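Local coordinates for SusD/RagB family nutrient-binding outer membrane lipoprotein (Bacteroides vulgatus, PDB 4F7A) that probably binds nutrient glycans, perhaps mucin O-glycans, at the bacterial outer membrane as a SusD-like lipoprotein with a TPR-like helical fold, at residues I241-K246 against A329-A334; Y248-A253 against A325-V330; T27-I32 against I185-C190. One frame throughout, in Å; residues are numbered along the deposited sequence.

Contact 1. Residues I241-K246 against A329-A334; sequences IQISGK and AVLLTA
Ile241 and Leu332 stand side by side with their side chains pointing the same way, CB of Ile241 lying 4.0 Å from CB of Leu332. The CG1 branch of Ile241, anti to its own carbonyl carbon, rests beside the CB and carbonyl O of Leu332, and both side chains also reach helix 193-210, Ile241 at Phe199 and Leu332 at Leu203. Two residues further along the same face, Ile243 meets Ala329, CB to CB at 4.3 Å. The CG1 branch of Ile243 crosses Leu331 slantwise, with CG1 3.6 Å from Leu331 CD1, and its terminal CD1 packs on that same methyl. Gln242 and Val330 occupy the other face. There Gln242 CG sits between the backbone N and the carbonyl carbon (chi1 52°), and the extended chain beyond it carries OE1 to 3.7 Å from Val330 CG2.

The backbones run antiparallel at 147°. Ile241 N donates to Leu332 O, and Ile241 O is gripped twice, by Leu331 N at 2.8 Å and by Leu332 N at 3.2 Å, both coming from the same face of its carbonyl plane. Beyond this double grip, Ile243 N bonds to Ala329 O at 2.9 Å, and Ala329 N returns a bond to Ile243 O. Gln242 CA approaches the same Ala329 O at 3.1 Å in a CA-H...O contact. At the bulge Leu331 CB lies by the Ile241 carbonyl O, and its CD1 reaches Ile243. Two residues of one strand set against a single residue of the other make a classic beta bulge, here in a short two-stranded sheet, whose strand 329-332 passes through the N-cap Thr333 into helix 334-346.

Contact 2. Residues Y248-A253 against A325-V330; sequences YQNPLA and ASTPAV
The Tyr248 ring presents its edge to Ala329, whose CB lies near the ring plane, 3.5 Å from OH and slightly farther from CE2. The hydroxyl is bonded to the carbonyl O of Tyr33, which fixes the outer end of the ring, while CE1 lies by the backbone of Lys30. The Asn250 amide has the same Ala329 methyl near its nitrogen, CB lying 4.0 Å from ND2. This amide is held at both ends: ND2 donates to Thr327 O at 3.1 Å, and OD1 accepts from Leu252 N at 3.0 Å. The first bond is nearly straight (164°), although the donor stands above the Thr327 carbonyl plane. With CG anti to the backbone N (chi1 -170°), the side chain extends toward the 325-330 segment, and Asn250 CB also packs against Thr327 O. A third flat group, the Gln249 amide, lies farther out at the solvent side. Its chain bends at chi2 (-72°), OE1 rests 3.5 Å from Ala325 CB, and NE2 turns back to bond with Tyr248 O.

Two further contacts reach the backbone of Ala325: Asn250 N donates to its O at 2.9 Å, and the Ala253 methyl carbon CB lies 3.3 Å from Ala325 N. Asn250 thus binds the loop through both its main chain and its side chain, and the buried amide has a partner for each polar atom.

Through its OD1, Asn250 is the N-cap of helix 251-257, whose first residues, Pro251 and Leu252, pack on Trp46 of helix 44-51. Tyr33 fills in beside Asn250, Leu252 and Ala329, while the partner loop runs directly into strand 329-332, so the contact joins a helix start to a strand start.

Contact 3. Residues T27-I32 against I185-C190; sequences TIQKGI and INMCNC
Gln29 reaches out from its helix turn to the 185-190 loop and lays its amide against two backbone groups. NE2 donates to Ile185 O at 3.0 Å, with that oxygen in the amide plane, and OE1 accepts from Met187 N at 3.1 Å, the donor standing above the plane. NE2 also bonds to Phe25 O of its own helix. The chain is extended beyond CG, and it crosses Met187 slantwise, Met187 CB lying 3.4 Å from Gln29 OE1. Selenomethionine Met187 then bends at chi3 (53°), bringing CE to 3.6 Å from Lys30 CG, so that its tip covers the lysine's aliphatic stem. The lysine NZ is held by a salt bridge to Glu26. An alanine in place of Gln29 would probably leave Ile185 O without the amide N-H and Met187 N without the amide oxygen, weakening the loop's hold on the helix. Within the loop, Asn186 OD1 accepts from Cys188 N in an Asx turn and from Cys190 N on the opposite face of its plane. The contact joins the last turn of helix 15-30 to the loop between helices 151-174 and 193-210, with Leu120 of helix 111-132 against Gln29 and Ile243 of strand 241-243 against Met187.

In the fold
From the N terminus, helix 15-30 is met first. Contact 3 brings it to the loop before helix 193-210, closing a span of some 150 residues, rather more than half of it helix. Only after it does the chain enter strand 241-243, which contact 1 pairs with strand 329-332. Contact 2 begins just downstream and returns to the residues leading into that same strand, so its loop lies within that of contact 1; they share Ala329 and Val330. Contact 3 stands in series with both, and none of the three cross. Residues 244-246 link contacts 1 and 3: Ser244 N probably bonds to Met187 O, and Lys246 O to Lys30 NZ, tying the first helix to the small sheet.

Contact 1. Residues I241-K246 against A329-A334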
ATOM      1  N   ILE A 241       3.566   3.284 -11.680  1.00 12.73           N
ATOM      2  CA  ILE A 241       4.615   2.365 -11.246  1.00 12.84           C
ATOM      3  C   ILE A 241       3.932   1.031 -10.964  1.00 13.95           C
ATOM      4  O   ILE A 241       3.025   0.947 -10.131  1.00 12.05           O
ATOM      5  CB  ILE A 241       5.344   2.861  -9.987  1.00 13.20           C
ATOM      6  CG1 ILE A 241       5.861   4.309 -10.192  1.00 14.65           C
ATOM      7  CG2 ILE A 241       6.482   1.889  -9.591  1.00 11.84           C
ATOM      8  CD1 ILE A 241       6.730   4.568 -11.467  1.00 15.32           C
ATOM      9  N   GLN A 242       4.391  -0.002 -11.662  1.00 11.83           N
ATOM     10  CA  GLN A 242       3.797  -1.325 -11.577  1.00 12.43           C
ATOM     11  C   GLN A 242       4.831  -2.342 -12.025  1.00 12.03           C
ATOM     12  O   GLN A 242       5.601  -2.086 -12.940  1.00 12.27           O
ATOM     13  CB  GLN A 242       2.557  -1.425 -12.455  1.00 11.21           C
ATOM     14  CG  GLN A 242       2.729  -0.996 -13.892  1.00 14.52           C
ATOM     15  CD  GLN A 242       1.400  -0.930 -14.618  1.00 16.82           C
ATOM     16  OE1 GLN A 242       0.362  -0.791 -14.001  1.00 18.04           O
ATOM     17  NE2 GLN A 242       1.434  -1.028 -15.930  1.00 12.66           N
ATOM     18  N   ILE A 243       4.846  -3.473 -11.350  1.00 13.29           N
ATOM     19  CA  ILE A 243       5.891  -4.480 -11.540  1.00 13.76           C
ATOM     20  C   ILE A 243       5.528  -5.525 -12.580  1.00 14.17           C
ATOM     21  O   ILE A 243       4.450  -6.136 -12.510  1.00 14.02           O
ATOM     22  CB  ILE A 243       6.215  -5.210 -10.241  1.00 13.78           C
ATOM     23  CG1 ILE A 243       6.648  -4.217  -9.151  1.00 15.40           C
ATOM     24  CG2 ILE A 243       7.323  -6.303 -10.502  1.00 10.54           C
ATOM     25  CD1 ILE A 243       7.911  -3.364  -9.457  1.00 11.49           C
ATOM     26  N   SER A 244       6.441  -5.748 -13.512  1.00 15.92           N
ATOM     27  CA  SER A 244       6.292  -6.804 -14.516  1.00 17.76           C
ATOM     28  C   SER A 244       7.597  -7.099 -15.212  1.00 19.47           C
ATOM     29  O   SER A 244       8.510  -6.264 -15.254  1.00 18.19           O
ATOM     30  CB  SER A 244       5.222  -6.447 -15.563  1.00 19.17           C
ATOM     31  OG  SER A 244       5.618  -5.336 -16.369  1.00 18.02           O
ATOM     32  N   GLY A 245       7.655  -8.296 -15.782  1.00 18.97           N
ATOM     33  CA  GLY A 245       8.763  -8.712 -16.637  1.00 20.18           C
ATOM     34  C   GLY A 245       9.646  -9.736 -15.941  1.00 19.75           C
ATOM     35  O   GLY A 245       9.458 -10.043 -14.749  1.00 20.61           O
ATOM     36  N   LYS A 246      10.597 -10.263 -16.700  1.00 19.18           N
ATOM     37  CA  LYS A 246      11.560 -11.268 -16.227  1.00 22.24           C
ATOM     38  C   LYS A 246      10.917 -12.489 -15.557  1.00 22.09           C
ATOM     39  O   LYS A 246      11.473 -13.054 -14.618  1.00 23.58           O
ATOM     40  CB  LYS A 246      12.624 -10.616 -15.326  1.00 23.09           C
ATOM     41  CG  LYS A 246      13.508  -9.589 -16.070  1.00 32.24           C
ATOM     42  CD  LYS A 246      14.768  -9.244 -15.271  1.00 34.50           C
ATOM     43  CE  LYS A 246      15.702  -8.315 -16.015  1.00 38.14           C
ATOM     44  NZ  LYS A 246      16.643  -9.079 -16.885  1.00 34.59           N
ATOM     45  N   ALA A 329       1.841  -5.607 -11.309  1.00 12.38           N
ATOM     46  CA  ALA A 329       1.422  -5.342  -9.942  1.00 12.39           C
ATOM     47  C   ALA A 329       1.569  -3.863  -9.630  1.00 12.51           C
ATOM     48  O   ALA A 329       2.684  -3.362  -9.484  1.00 11.53           O
ATOM     49  CB  ALA A 329       2.277  -6.167  -8.943  1.00 13.94           C
ATOM     50  N   VAL A 330       0.447  -3.173  -9.509  1.00 13.02           N
ATOM     51  CA  VAL A 330       0.446  -1.735  -9.278  1.00 12.66           C
ATOM     52  C   VAL A 330       1.021  -1.381  -7.898  1.00 13.06           C
ATOM     53  O   VAL A 330       0.666  -2.017  -6.890  1.00 11.92           O
ATOM     54  CB  VAL A 330      -0.979  -1.188  -9.400  1.00 14.62           C
ATOM     55  CG1 VAL A 330      -1.014   0.255  -9.037  1.00 18.35           C
ATOM     56  CG2 VAL A 330      -1.496  -1.413 -10.852  1.00 17.79           C
ATOM     57  N   LEU A 331       1.923  -0.395  -7.878  1.00 11.80           N
ATOM     58  CA  LEU A 331       2.581   0.100  -6.650  1.00 13.00           C
ATOM     59  C   LEU A 331       2.285   1.570  -6.358  1.00 12.31           C
ATOM     60  O   LEU A 331       2.153   1.951  -5.189  1.00 13.65           O
ATOM     61  CB  LEU A 331       4.104  -0.084  -6.720  1.00 12.24           C
ATOM     62  CG  LEU A 331       4.582  -1.544  -6.698  1.00 14.11           C
ATOM     63  CD1 LEU A 331       6.091  -1.589  -6.816  1.00 12.87           C
ATOM     64  CD2 LEU A 331       4.080  -2.261  -5.442  1.00 12.50           C
ATOM     65  N   LEU A 332       2.236   2.394  -7.398  1.00 12.64           N
ATOM     66  CA  LEU A 332       2.027   3.844  -7.238  1.00 12.90           C
ATOM     67  C   LEU A 332       1.409   4.430  -8.524  1.00 13.32           C
ATOM     68  O   LEU A 332       2.020   4.386  -9.581  1.00 14.57           O
ATOM     69  CB  LEU A 332       3.358   4.525  -6.899  1.00 12.70           C
ATOM     70  CG  LEU A 332       3.275   5.946  -6.341  1.00 15.40           C
ATOM     71  CD1 LEU A 332       4.539   6.293  -5.567  1.00 16.02           C
ATOM     72  CD2 LEU A 332       3.013   6.941  -7.446  1.00 17.42           C
ATOM     73  N   THR A 333       0.208   4.991  -8.410  1.00 10.25           N
ATOM     74  CA  THR A 333      -0.558   5.403  -9.564  1.00  9.46           C
ATOM     75  C   THR A 333      -0.578   6.915  -9.680  1.00 10.77           C
ATOM     76  O   THR A 333      -0.402   7.643  -8.688  1.00 11.25           O
ATOM     77  CB  THR A 333      -2.018   4.884  -9.485  1.00 11.65           C
ATOM     78  OG1 THR A 333      -2.688   5.478  -8.363  1.00 11.15           O
ATOM     79  CG2 THR A 333      -2.054   3.329  -9.376  1.00 10.69           C
ATOM     80  N   ALA A 334      -0.817   7.362 -10.909  1.00 11.57           N
ATOM     81  CA  ALA A 334      -1.164   8.725 -11.213  1.00 11.30           C
ATOM     82  C   ALA A 334      -2.386   9.188 -10.397  1.00 11.07           C
ATOM     83  O   ALA A 334      -2.405  10.295  -9.850  1.00 12.50           O
ATOM     84  CB  ALA A 334      -1.452   8.826 -12.727  1.00 10.42           C
TER

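Contact 2. Residues Y248-A253 against A325-V330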
ATOM      1  N   TYR A 248       8.210 -12.562 -13.711  1.00 19.01           N
ATOM      2  CA  TYR A 248       7.384 -12.221 -12.542  1.00 17.22           C
ATOM      3  C   TYR A 248       5.926 -12.581 -12.790  1.00 17.38           C
ATOM      4  O   TYR A 248       5.407 -12.361 -13.864  1.00 14.82           O
ATOM      5  CB  TYR A 248       7.475 -10.736 -12.248  1.00 15.00           C
ATOM      6  CG  TYR A 248       6.647 -10.248 -11.087  1.00 14.88           C
ATOM      7  CD1 TYR A 248       7.097 -10.392  -9.772  1.00 12.79           C
ATOM      8  CD2 TYR A 248       5.434  -9.602 -11.295  1.00 12.29           C
ATOM      9  CE1 TYR A 248       6.367  -9.907  -8.705  1.00 14.46           C
ATOM     10  CE2 TYR A 248       4.683  -9.114 -10.216  1.00 10.30           C
ATOM     11  CZ  TYR A 248       5.161  -9.257  -8.930  1.00 13.70           C
ATOM     12  OH  TYR A 248       4.416  -8.768  -7.874  1.00 13.32           O
ATOM     13  N   GLN A 249       5.275 -13.138 -11.790  1.00 15.50           N
ATOM     14  CA  GLN A 249       3.848 -13.450 -11.872  1.00 17.57           C
ATOM     15  C   GLN A 249       3.176 -12.662 -10.761  1.00 14.84           C
ATOM     16  O   GLN A 249       3.736 -12.541  -9.665  1.00 13.94           O
ATOM     17  CB  GLN A 249       3.619 -14.953 -11.659  1.00 18.41           C
ATOM     18  CG  GLN A 249       4.354 -15.885 -12.642  1.00 25.37           C
ATOM     19  CD  GLN A 249       3.757 -15.859 -14.017  1.00 38.95           C
ATOM     20  OE1 GLN A 249       2.898 -16.685 -14.346  1.00 43.14           O
ATOM     21  NE2 GLN A 249       4.200 -14.911 -14.844  1.00 44.08           N
ATOM     22  N   ASN A 250       1.990 -12.127 -11.031  1.00 12.88           N
ATOM     23  CA  ASN A 250       1.268 -11.381 -10.040  1.00 12.86           C
ATOM     24  C   ASN A 250       0.703 -12.341  -8.980  1.00 13.18           C
ATOM     25  O   ASN A 250      -0.128 -13.193  -9.286  1.00 13.56           O
ATOM     26  CB  ASN A 250       0.149 -10.586 -10.710  1.00 13.53           C
ATOM     27  CG  ASN A 250      -0.510  -9.596  -9.769  1.00 12.58           C
ATOM     28  OD1 ASN A 250      -0.821  -9.937  -8.635  1.00 12.42           O
ATOM     29  ND2 ASN A 250      -0.771  -8.374 -10.259  1.00 11.93           N
ATOM     30  N   PRO A 251       1.146 -12.212  -7.727  1.00 12.30           N
ATOM     31  CA  PRO A 251       0.748 -13.218  -6.743  1.00 13.20           C
ATOM     32  C   PRO A 251      -0.723 -13.137  -6.342  1.00 12.43           C
ATOM     33  O   PRO A 251      -1.280 -14.129  -5.884  1.00 13.98           O
ATOM     34  CB  PRO A 251       1.654 -12.917  -5.545  1.00 13.57           C
ATOM     35  CG  PRO A 251       2.008 -11.520  -5.693  1.00  9.76           C
ATOM     36  CD  PRO A 251       2.119 -11.257  -7.158  1.00 12.14           C
ATOM     37  N   LEU A 252      -1.352 -11.979  -6.523  1.00 10.75           N
ATOM     38  CA  LEU A 252      -2.783 -11.852  -6.235  1.00 11.39           C
ATOM     39  C   LEU A 252      -3.569 -12.796  -7.117  1.00 12.75           C
ATOM     40  O   LEU A 252      -4.516 -13.430  -6.662  1.00 13.94           O
ATOM     41  CB  LEU A 252      -3.257 -10.409  -6.402  1.00 10.99           C
ATOM     42  CG  LEU A 252      -4.733 -10.098  -6.130  1.00 13.06           C
ATOM     43  CD1 LEU A 252      -5.172 -10.392  -4.696  1.00 13.05           C
ATOM     44  CD2 LEU A 252      -5.008  -8.622  -6.491  1.00 10.81           C
ATOM     45  N   ALA A 253      -3.150 -12.912  -8.380  1.00 12.61           N
ATOM     46  CA  ALA A 253      -3.793 -13.793  -9.323  1.00 14.70           C
ATOM     47  C   ALA A 253      -3.566 -15.230  -8.916  1.00 15.38           C
ATOM     48  O   ALA A 253      -4.448 -16.066  -9.116  1.00 13.32           O
ATOM     49  CB  ALA A 253      -3.292 -13.529 -10.807  1.00 12.78           C
ATOM     50  N   ALA A 325      -2.119 -13.559 -13.913  1.00 14.15           N
ATOM     51  CA  ALA A 325      -0.701 -13.755 -13.605  1.00 15.04           C
ATOM     52  C   ALA A 325       0.186 -12.746 -14.332  1.00 14.96           C
ATOM     53  O   ALA A 325       1.235 -12.330 -13.792  1.00 13.43           O
ATOM     54  CB  ALA A 325      -0.277 -15.195 -13.977  1.00 14.99           C
ATOM     55  N   SER A 326      -0.197 -12.372 -15.565  1.00 13.93           N
ATOM     56  CA  SER A 326       0.630 -11.452 -16.360  1.00 16.66           C
ATOM     57  C   SER A 326       0.275  -9.978 -16.122  1.00 18.59           C
ATOM     58  O   SER A 326       0.836  -9.086 -16.763  1.00 16.81           O
ATOM     59  CB  SER A 326       0.544 -11.802 -17.855  1.00 21.07           C
ATOM     60  OG  SER A 326      -0.759 -11.567 -18.330  1.00 21.72           O
ATOM     61  N   THR A 327      -0.663  -9.708 -15.218  1.00 16.82           N
ATOM     62  CA  THR A 327      -1.044  -8.323 -14.908  1.00 14.03           C
ATOM     63  C   THR A 327       0.078  -7.622 -14.103  1.00 13.44           C
ATOM     64  O   THR A 327       0.448  -8.105 -13.043  1.00 12.04           O
ATOM     65  CB  THR A 327      -2.337  -8.289 -14.071  1.00 14.57           C
ATOM     66  OG1 THR A 327      -3.409  -8.880 -14.832  1.00 14.72           O
ATOM     67  CG2 THR A 327      -2.692  -6.852 -13.683  1.00 12.32           C
ATOM     68  N   PRO A 328       0.603  -6.474 -14.592  1.00 12.81           N
ATOM     69  CA  PRO A 328       1.604  -5.798 -13.746  1.00 14.37           C
ATOM     70  C   PRO A 328       1.025  -5.481 -12.351  1.00 12.50           C
ATOM     71  O   PRO A 328      -0.160  -5.158 -12.239  1.00 16.19           O
ATOM     72  CB  PRO A 328       1.908  -4.507 -14.525  1.00 16.47           C
ATOM     73  CG  PRO A 328       1.605  -4.828 -15.938  1.00 15.43           C
ATOM     74  CD  PRO A 328       0.387  -5.749 -15.858  1.00 16.29           C
ATOM     75  N   ALA A 329       1.841  -5.607 -11.309  1.00 12.38           N
ATOM     76  CA  ALA A 329       1.422  -5.342  -9.942  1.00 12.39           C
ATOM     77  C   ALA A 329       1.569  -3.863  -9.630  1.00 12.51           C
ATOM     78  O   ALA A 329       2.684  -3.362  -9.484  1.00 11.53           O
ATOM     79  CB  ALA A 329       2.277  -6.167  -8.943  1.00 13.94           C
ATOM     80  N   VAL A 330       0.447  -3.173  -9.509  1.00 13.02           N
ATOM     81  CA  VAL A 330       0.446  -1.735  -9.278  1.00 12.66           C
ATOM     82  C   VAL A 330       1.021  -1.381  -7.898  1.00 13.06           C
ATOM     83  O   VAL A 330       0.666  -2.017  -6.890  1.00 11.92           O
ATOM     84  CB  VAL A 330      -0.979  -1.188  -9.400  1.00 14.62           C
ATOM     85  CG1 VAL A 330      -1.014   0.255  -9.037  1.00 18.35           C
ATOM     86  CG2 VAL A 330      -1.496  -1.413 -10.852  1.00 17.79           C
TER

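Contact 3. Residues T27-I32 against I185-C190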
ATOM      1  N   THR A  27      15.765  -9.130  -8.474  1.00 15.88           N
ATOM      2  CA  THR A  27      15.346  -9.601  -7.151  1.00 15.42           C
ATOM      3  C   THR A  27      14.596  -8.515  -6.360  1.00 16.21           C
ATOM      4  O   THR A  27      13.561  -8.777  -5.738  1.00 13.95           O
ATOM      5  CB  THR A  27      16.550 -10.093  -6.368  1.00 17.10           C
ATOM      6  OG1 THR A  27      17.130 -11.180  -7.080  1.00 19.13           O
ATOM      7  CG2 THR A  27      16.178 -10.542  -4.935  1.00 16.43           C
ATOM      8  N   ILE A  28      15.115  -7.292  -6.393  1.00 16.66           N
ATOM      9  CA  ILE A  28      14.490  -6.203  -5.636  1.00 15.15           C
ATOM     10  C   ILE A  28      13.079  -5.925  -6.165  1.00 14.46           C
ATOM     11  O   ILE A  28      12.135  -5.822  -5.389  1.00 14.84           O
ATOM     12  CB  ILE A  28      15.324  -4.903  -5.692  1.00 14.89           C
ATOM     13  CG1 ILE A  28      16.678  -5.099  -4.996  1.00 20.52           C
ATOM     14  CG2 ILE A  28      14.562  -3.740  -5.006  1.00 14.64           C
ATOM     15  CD1 ILE A  28      17.758  -4.064  -5.415  1.00 19.26           C
ATOM     16  N   GLN A  29      12.952  -5.772  -7.484  1.00 12.91           N
ATOM     17  CA  GLN A  29      11.655  -5.450  -8.075  1.00 14.72           C
ATOM     18  C   GLN A  29      10.613  -6.582  -7.902  1.00 16.24           C
ATOM     19  O   GLN A  29       9.423  -6.324  -7.689  1.00 16.89           O
ATOM     20  CB  GLN A  29      11.825  -5.005  -9.528  1.00 14.15           C
ATOM     21  CG  GLN A  29      12.344  -3.557  -9.566  1.00 14.93           C
ATOM     22  CD  GLN A  29      12.806  -3.109 -10.919  1.00 19.65           C
ATOM     23  OE1 GLN A  29      12.120  -2.320 -11.605  1.00 17.64           O
ATOM     24  NE2 GLN A  29      13.958  -3.632 -11.351  1.00 16.84           N
ATOM     25  N   LYS A  30      11.065  -7.829  -7.924  1.00 14.55           N
ATOM     26  CA  LYS A  30      10.174  -8.962  -7.647  1.00 14.91           C
ATOM     27  C   LYS A  30       9.799  -9.063  -6.173  1.00 15.99           C
ATOM     28  O   LYS A  30       8.847  -9.747  -5.826  1.00 16.65           O
ATOM     29  CB  LYS A  30      10.824 -10.274  -8.072  1.00 14.53           C
ATOM     30  CG  LYS A  30      10.965 -10.393  -9.576  1.00 16.10           C
ATOM     31  CD  LYS A  30      11.496 -11.772  -9.973  1.00 19.33           C
ATOM     32  CE  LYS A  30      11.502 -11.934 -11.495  1.00 24.87           C
ATOM     33  NZ  LYS A  30      12.163 -13.184 -11.972  1.00 21.03           N
ATOM     34  N   GLY A  31      10.553  -8.388  -5.320  1.00 14.93           N
ATOM     35  CA  GLY A  31      10.441  -8.563  -3.881  1.00 15.54           C
ATOM     36  C   GLY A  31       9.642  -7.488  -3.156  1.00 15.67           C
ATOM     37  O   GLY A  31       9.493  -7.563  -1.945  1.00 18.25           O
ATOM     38  N   ILE A  32       9.141  -6.490  -3.875  1.00 14.66           N
ATOM     39  CA  ILE A  32       8.329  -5.413  -3.249  1.00 16.64           C
ATOM     40  C   ILE A  32       6.887  -5.922  -2.972  1.00 19.46           C
ATOM     41  O   ILE A  32       6.516  -6.088  -1.817  1.00 20.05           O
ATOM     42  CB  ILE A  32       8.330  -4.126  -4.102  1.00 17.05           C
ATOM     43  CG1 ILE A  32       9.755  -3.573  -4.239  1.00 22.43           C
ATOM     44  CG2 ILE A  32       7.349  -3.062  -3.502  1.00 14.32           C
ATOM     45  CD1 ILE A  32       9.933  -2.551  -5.410  1.00 21.47           C
ATOM     46  N   ILE A 185      17.151  -2.450 -16.548  1.00 18.07           N
ATOM     47  CA  ILE A 185      16.656  -2.652 -15.185  1.00 16.84           C
ATOM     48  C   ILE A 185      15.189  -2.270 -15.032  1.00 16.99           C
ATOM     49  O   ILE A 185      14.653  -2.319 -13.923  1.00 18.10           O
ATOM     50  CB  ILE A 185      17.509  -1.867 -14.125  1.00 15.48           C
ATOM     51  CG1 ILE A 185      17.481  -0.365 -14.385  1.00 13.23           C
ATOM     52  CG2 ILE A 185      18.926  -2.347 -14.138  1.00 15.34           C
ATOM     53  CD1 ILE A 185      18.079   0.485 -13.216  1.00 17.25           C
ATOM     54  N   ASN A 186      14.518  -1.944 -16.131  1.00 18.27           N
ATOM     55  CA  ASN A 186      13.124  -1.511 -16.044  1.00 18.02           C
ATOM     56  C   ASN A 186      12.143  -2.673 -15.844  1.00 17.03           C
ATOM     57  O   ASN A 186      11.674  -3.267 -16.807  1.00 17.55           O
ATOM     58  CB  ASN A 186      12.721  -0.748 -17.303  1.00 17.47           C
ATOM     59  CG  ASN A 186      11.323  -0.156 -17.196  1.00 15.69           C
ATOM     60  OD1 ASN A 186      10.753  -0.115 -16.098  1.00 19.41           O
ATOM     61  ND2 ASN A 186      10.769   0.300 -18.323  1.00 16.13           N
HETATM   62  N   MSE A 187      11.818  -2.983 -14.600  1.00 15.76           N
HETATM   63  CA  MSE A 187      10.643  -3.817 -14.315  1.00 15.88           C
HETATM   64  C   MSE A 187       9.539  -3.062 -13.593  1.00 15.30           C
HETATM   65  O   MSE A 187       8.634  -3.698 -13.080  1.00 14.70           O
HETATM   66  CB  MSE A 187      11.032  -5.022 -13.441  1.00 15.37           C
HETATM   67  CG  MSE A 187      11.866  -6.030 -14.147  1.00 20.21           C
HETATM   68 SE   MSE A 187      12.304  -7.461 -12.898  0.75 20.85          SE
HETATM   69  CE  MSE A 187      10.552  -7.965 -12.244  1.00 15.89           C
ATOM     70  N   CYS A 188       9.591  -1.734 -13.553  1.00 15.91           N
ATOM     71  CA  CYS A 188       8.593  -0.965 -12.788  1.00 15.25           C
ATOM     72  C   CYS A 188       7.930   0.143 -13.605  1.00 16.41           C
ATOM     73  O   CYS A 188       7.292   1.022 -13.031  1.00 17.08           O
ATOM     74  CB  CYS A 188       9.201  -0.395 -11.508  1.00 15.66           C
ATOM     75  SG  CYS A 188      10.570   0.723 -11.825  1.00 17.63           S
ATOM     76  N   ASN A 189       8.039   0.064 -14.932  1.00 15.39           N
ATOM     77  CA  ASN A 189       7.451   1.054 -15.862  1.00 15.68           C
ATOM     78  C   ASN A 189       8.154   2.418 -15.745  1.00 18.16           C
ATOM     79  O   ASN A 189       7.507   3.473 -15.792  1.00 16.87           O
ATOM     80  CB  ASN A 189       5.930   1.159 -15.706  1.00 15.69           C
ATOM     81  CG  ASN A 189       5.249   1.918 -16.863  1.00 16.93           C
ATOM     82  OD1 ASN A 189       5.722   1.894 -18.003  1.00 16.21           O
ATOM     83  ND2 ASN A 189       4.131   2.573 -16.568  1.00 13.78           N
ATOM     84  N   CYS A 190       9.493   2.367 -15.602  1.00 16.77           N
ATOM     85  CA  CYS A 190      10.362   3.548 -15.660  1.00 17.53           C
ATOM     86  C   CYS A 190      11.416   3.332 -16.752  1.00 17.86           C
ATOM     87  O   CYS A 190      12.488   2.773 -16.509  1.00 18.46           O
ATOM     88  CB  CYS A 190      11.019   3.836 -14.313  1.00 20.97           C
ATOM     89  SG  CYS A 190       9.861   4.381 -13.067  1.00 19.00           S
TER